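Local coordinates for glycosyl hydrolase 25 (Streptococcus pneumoniae, PDB 4FF5), which probably hydrolyses glycosidic bonds of bacterial cell-wall peptidoglycan and takes part as a virulence factor in host-cell invasion, at residues S128-Y140 with G166-A179. Sequence-based numbering, arbitrary orientation.
Sequences SVQEMEKAAEVFY and GVENFRAKLASLGA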
loop_
_atom_site.group_PDB
_atom_site.type_symbol
_atom_site.label_atom_id
_atom_site.label_comp_id
_atom_site.label_asym_id
_atom_site.label_seq_id
_atom_site.Cartn_x
_atom_site.Cartn_y
_atom_site.Cartn_z
ATOM N N SER A 128 15.814 -14.570 3.962
ATOM C CA SER A 128 15.581 -15.993 4.193
ATOM C C SER A 128 14.136 -16.164 4.613
ATOM O O SER A 128 13.487 -15.179 4.977
ATOM C CB SER A 128 16.484 -16.495 5.320
ATOM O OG SER A 128 16.126 -15.873 6.545
ATOM N N VAL A 129 13.641 -17.400 4.596
ATOM C CA VAL A 129 12.292 -17.693 5.091
ATOM C C VAL A 129 12.064 -17.167 6.508
ATOM O O VAL A 129 10.995 -16.614 6.800
ATOM C CB VAL A 129 11.909 -19.190 4.982
ATOM C CG1 VAL A 129 12.960 -20.093 5.624
ATOM C CG2 VAL A 129 10.527 -19.450 5.574
ATOM N N GLN A 130 13.073 -17.330 7.369
ATOM C CA GLN A 130 12.974 -16.923 8.756
ATOM C C GLN A 130 12.731 -15.406 8.843
ATOM O O GLN A 130 11.830 -14.955 9.561
ATOM C CB GLN A 130 14.238 -17.361 9.514
ATOM C CG GLN A 130 14.389 -18.884 9.684
ATOM C CD GLN A 130 14.891 -19.645 8.446
ATOM O OE1 GLN A 130 14.716 -20.869 8.348
ATOM N NE2 GLN A 130 15.542 -18.946 7.522
ATOM N N GLU A 131 13.534 -14.638 8.100
ATOM C CA GLU A 131 13.392 -13.164 8.049
ATOM C C GLU A 131 12.047 -12.754 7.450
ATOM O O GLU A 131 11.427 -11.783 7.899
ATOM C CB GLU A 131 14.533 -12.510 7.257
ATOM C CG GLU A 131 15.917 -12.714 7.878
ATOM C CD GLU A 131 17.000 -11.811 7.296
ATOM O OE1 GLU A 131 16.739 -11.092 6.300
ATOM O OE2 GLU A 131 18.129 -11.820 7.851
ATOM N N MET A 132 11.603 -13.484 6.428
ATOM C CA MET A 132 10.306 -13.177 5.804
ATOM C C MET A 132 9.157 -13.361 6.783
ATOM O O MET A 132 8.278 -12.505 6.875
ATOM C CB MET A 132 10.088 -14.008 4.545
ATOM C CG MET A 132 11.006 -13.601 3.417
ATOM S SD MET A 132 10.521 -11.990 2.750
ATOM C CE MET A 132 11.271 -12.081 1.128
ATOM N N GLU A 133 9.185 -14.470 7.525
ATOM C CA GLU A 133 8.141 -14.779 8.492
ATOM C C GLU A 133 8.168 -13.826 9.703
ATOM O O GLU A 133 7.103 -13.433 10.206
ATOM C CB GLU A 133 8.218 -16.259 8.908
ATOM C CG GLU A 133 7.848 -17.195 7.770
ATOM C CD GLU A 133 7.962 -18.676 8.126
ATOM O OE1 GLU A 133 8.401 -19.018 9.245
ATOM O OE2 GLU A 133 7.614 -19.497 7.268
ATOM N N LYS A 134 9.375 -13.438 10.126
ATOM C CA LYS A 134 9.587 -12.453 11.198
ATOM C C LYS A 134 8.984 -11.110 10.802
ATOM O O LYS A 134 8.223 -10.518 11.560
ATOM C CB LYS A 134 11.085 -12.295 11.470
ATOM C CG LYS A 134 11.474 -11.337 12.584
ATOM C CD LYS A 134 12.982 -11.407 12.792
ATOM C CE LYS A 134 13.528 -10.203 13.535
ATOM N NZ LYS A 134 13.352 -10.275 15.014
ATOM N N ALA A 135 9.333 -10.638 9.606
ATOM C CA ALA A 135 8.836 -9.367 9.093
ATOM C C ALA A 135 7.308 -9.345 8.976
ATOM O O ALA A 135 6.677 -8.362 9.343
ATOM C CB ALA A 135 9.503 -9.041 7.754
ATOM N N ALA A 136 6.726 -10.430 8.467
ATOM C CA ALA A 136 5.268 -10.582 8.378
ATOM C C ALA A 136 4.628 -10.488 9.758
ATOM O O ALA A 136 3.572 -9.894 9.907
ATOM C CB ALA A 136 4.893 -11.899 7.705
ATOM N N GLU A 137 5.266 -11.079 10.766
ATOM C CA GLU A 137 4.695 -11.022 12.113
ATOM C C GLU A 137 4.782 -9.619 12.725
ATOM O O GLU A 137 3.799 -9.125 13.279
ATOM C CB GLU A 137 5.312 -12.085 13.031
ATOM C CG GLU A 137 4.672 -12.098 14.411
ATOM C CD GLU A 137 4.911 -13.381 15.177
ATOM O OE1 GLU A 137 5.718 -14.220 14.718
ATOM O OE2 GLU A 137 4.268 -13.548 16.241
ATOM N N VAL A 138 5.952 -8.989 12.612
ATOM C CA VAL A 138 6.166 -7.605 13.057
ATOM C C VAL A 138 5.150 -6.643 12.423
ATOM O O VAL A 138 4.634 -5.709 13.087
ATOM C CB VAL A 138 7.619 -7.149 12.741
ATOM C CG1 VAL A 138 7.822 -5.659 13.018
ATOM C CG2 VAL A 138 8.630 -7.976 13.530
ATOM N N PHE A 139 4.879 -6.880 11.141
ATOM C CA PHE A 139 3.992 -6.048 10.304
ATOM C C PHE A 139 2.564 -6.256 10.752
ATOM O O PHE A 139 1.857 -5.303 11.031
ATOM C CB PHE A 139 4.182 -6.481 8.850
ATOM C CG PHE A 139 3.200 -5.904 7.861
ATOM C CD1 PHE A 139 2.862 -4.537 7.861
ATOM C CD2 PHE A 139 2.705 -6.714 6.830
ATOM C CE1 PHE A 139 1.987 -4.018 6.902
ATOM C CE2 PHE A 139 1.846 -6.186 5.865
ATOM C CZ PHE A 139 1.498 -4.837 5.893
ATOM N N TYR A 140 2.149 -7.522 10.848
ATOM C CA TYR A 140 0.802 -7.821 11.297
ATOM C C TYR A 140 0.512 -7.274 12.699
ATOM O O TYR A 140 -0.540 -6.685 12.919
ATOM C CB TYR A 140 0.501 -9.312 11.229
ATOM C CG TYR A 140 -0.951 -9.624 11.460
ATOM C CD1 TYR A 140 -1.407 -10.007 12.728
ATOM C CD2 TYR A 140 -1.880 -9.486 10.433
ATOM C CE1 TYR A 140 -2.745 -10.280 12.952
ATOM C CE2 TYR A 140 -3.222 -9.752 10.647
ATOM C CZ TYR A 140 -3.642 -10.154 11.902
ATOM O OH TYR A 140 -4.960 -10.417 12.110
ATOM N N GLY A 166 10.174 -16.652 -1.321
ATOM C CA GLY A 166 10.243 -15.753 -0.172
ATOM C C GLY A 166 8.987 -14.913 -0.029
ATOM O O GLY A 166 8.481 -14.718 1.086
ATOM N N VAL A 167 8.479 -14.413 -1.158
ATOM C CA VAL A 167 7.238 -13.625 -1.164
ATOM C C VAL A 167 6.089 -14.482 -0.624
ATOM O O VAL A 167 5.303 -14.029 0.215
ATOM C CB VAL A 167 6.920 -13.084 -2.567
ATOM C CG1 VAL A 167 5.475 -12.588 -2.650
ATOM C CG2 VAL A 167 7.905 -11.971 -2.925
ATOM N N GLU A 168 6.009 -15.728 -1.106
ATOM C CA GLU A 168 5.025 -16.669 -0.606
ATOM C C GLU A 168 5.201 -16.956 0.884
ATOM O O GLU A 168 4.213 -17.075 1.595
ATOM C CB GLU A 168 5.049 -17.983 -1.408
ATOM C CG GLU A 168 4.202 -19.098 -0.798
ATOM C CD GLU A 168 2.716 -18.760 -0.647
ATOM O OE1 GLU A 168 2.223 -17.768 -1.220
ATOM O OE2 GLU A 168 2.004 -19.530 0.045
ATOM N N ASN A 169 6.445 -17.072 1.351
ATOM C CA ASN A 169 6.681 -17.250 2.793
ATOM C C ASN A 169 6.041 -16.123 3.610
ATOM O O ASN A 169 5.359 -16.371 4.630
ATOM C CB ASN A 169 8.173 -17.321 3.118
ATOM C CG ASN A 169 8.855 -18.532 2.515
ATOM O OD1 ASN A 169 8.261 -19.619 2.406
ATOM N ND2 ASN A 169 10.116 -18.359 2.127
ATOM N N PHE A 170 6.258 -14.896 3.141
ATOM C CA PHE A 170 5.690 -13.710 3.779
ATOM C C PHE A 170 4.158 -13.780 3.761
ATOM O O PHE A 170 3.521 -13.639 4.815
ATOM C CB PHE A 170 6.202 -12.455 3.065
ATOM C CG PHE A 170 5.995 -11.157 3.832
ATOM C CD1 PHE A 170 4.727 -10.602 3.990
ATOM C CD2 PHE A 170 7.083 -10.476 4.360
ATOM C CE1 PHE A 170 4.551 -9.398 4.666
ATOM C CE2 PHE A 170 6.917 -9.271 5.051
ATOM C CZ PHE A 170 5.644 -8.732 5.206
ATOM N N ARG A 171 3.580 -13.978 2.567
ATOM C CA ARG A 171 2.128 -14.083 2.400
ATOM C C ARG A 171 1.480 -15.151 3.304
ATOM O O ARG A 171 0.501 -14.873 4.003
ATOM C CB ARG A 171 1.784 -14.381 0.932
ATOM C CG ARG A 171 0.312 -14.184 0.600
ATOM C CD ARG A 171 -0.158 -15.124 -0.518
ATOM N NE ARG A 171 0.047 -16.532 -0.151
ATOM C CZ ARG A 171 -0.762 -17.249 0.629
ATOM N NH1 ARG A 171 -1.854 -16.699 1.146
ATOM N NH2 ARG A 171 -0.460 -18.519 0.908
ATOM N N ALA A 172 2.009 -16.374 3.236
ATOM C CA ALA A 172 1.523 -17.495 4.049
ATOM C C ALA A 172 1.539 -17.180 5.546
ATOM O O ALA A 172 0.581 -17.493 6.271
ATOM C CB ALA A 172 2.344 -18.747 3.766
ATOM N N LYS A 173 2.628 -16.576 6.020
ATOM C CA LYS A 173 2.710 -16.243 7.438
ATOM C C LYS A 173 1.639 -15.222 7.824
ATOM O O LYS A 173 0.949 -15.378 8.844
ATOM C CB LYS A 173 4.111 -15.765 7.825
ATOM C CG LYS A 173 4.265 -15.425 9.307
ATOM C CD LYS A 173 4.339 -16.706 10.152
ATOM C CE LYS A 173 4.757 -16.382 11.578
ATOM N NZ LYS A 173 4.901 -17.637 12.367
ATOM N N LEU A 174 1.470 -14.192 6.992
ATOM C CA LEU A 174 0.475 -13.163 7.254
ATOM C C LEU A 174 -0.928 -13.764 7.329
ATOM O O LEU A 174 -1.702 -13.435 8.226
ATOM C CB LEU A 174 0.545 -12.108 6.150
ATOM C CG LEU A 174 -0.083 -10.741 6.351
ATOM C CD1 LEU A 174 0.437 -10.105 7.634
ATOM C CD2 LEU A 174 0.215 -9.857 5.149
ATOM N N ALA A 175 -1.234 -14.668 6.392
ATOM C CA ALA A 175 -2.527 -15.383 6.378
ATOM C C ALA A 175 -2.763 -16.153 7.675
ATOM O O ALA A 175 -3.819 -16.024 8.304
ATOM C CB ALA A 175 -2.602 -16.327 5.177
ATOM N N SER A 176 -1.767 -16.935 8.079
ATOM C CA SER A 176 -1.850 -17.754 9.284
ATOM C C SER A 176 -2.023 -16.922 10.569
ATOM O O SER A 176 -2.509 -17.428 11.568
ATOM C CB SER A 176 -0.610 -18.639 9.414
ATOM O OG SER A 176 0.476 -17.891 9.926
ATOM N N LEU A 177 -1.604 -15.657 10.539
ATOM C CA LEU A 177 -1.774 -14.782 11.691
ATOM C C LEU A 177 -3.166 -14.169 11.717
ATOM O O LEU A 177 -3.582 -13.619 12.735
ATOM C CB LEU A 177 -0.709 -13.678 11.730
ATOM C CG LEU A 177 0.743 -14.083 11.974
ATOM C CD1 LEU A 177 1.626 -12.906 11.608
ATOM C CD2 LEU A 177 0.996 -14.553 13.406
ATOM N N GLY A 178 -3.872 -14.242 10.591
ATOM C CA GLY A 178 -5.264 -13.793 10.512
ATOM C C GLY A 178 -5.637 -12.782 9.437
ATOM O O GLY A 178 -6.819 -12.455 9.279
ATOM N N ALA A 179 -4.647 -12.251 8.724
ATOM C CA ALA A 179 -4.922 -11.348 7.597
ATOM C C ALA A 179 -5.752 -12.068 6.529
ATOM O O ALA A 179 -5.434 -13.189 6.155
ATOM C CB ALA A 179 -3.632 -10.833 6.989
HETATM O O HOH W 1 5.314 -18.839 5.800
HETATM O O HOH W 2 -6.775 -9.371 10.163
HETATM O O HOH W 3 -5.571 -11.749 14.201
#
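Phe170 and Ala136 show how two neighbouring helices interlock through one large and one small residue. The Phe170 ring fills the hole between Met132, Ala135, Ala136 and Phe139, reached because CG stands anti to the main-chain nitrogen (chi1 -165°). The Ala136 methyl lies over the middle of one ring face in a CH-pi contact, its CB 3.9 Å from the centroid. The ring's rim receives Met132 SD as a Met-aromatic contact, 5.4 Å from the centroid, and Phe139 CD2 near the ring plane, 3.9 Å from Phe170 CE1. Met132 is the reciprocal knob: bent at chi2 (-71°), it settles among Gly166, Val167, Asn169 and Phe170, with Met132 CG 3.6 Å from Gly166 O.

Near the C-terminal end of 166-179 the aromatic partner comes from the other helix. Leu177 CB lies over one face of the Tyr140 ring, offset toward its rim, and Leu174 CD1 packs on Tyr140 CB. The segments are successive outer helices of the family's TIM barrel, running in the same general direction at 38°, with strand 151-155 between them in the chain, as in the beta-alpha repeats of the barrel. That strand lies on their inner side: Leu153 touches Phe170, and Tyr151 meets Tyr140, Leu174 and Ala179.

Polar links across the seam run through water. Glu133 OE2 and Asn169 O each accept a hydrogen bond from one water, while the Tyr140 hydroxyl shares another, 2.6 Å from its OH, with Leu177 O. Lys173 lays its aliphatic chain across Glu133, with Lys173 CG 3.6 Å from Glu133 O, and leaves Lys173 NZ 4.2 Å from Glu137 OE1, opposite charges beyond salt-bridge range. Close by the Tyr140 hydroxyl, Gly178 forms a Schellman motif just after the helix, its positive phi turning the chain so that Ala179 meets the tyrosine ring.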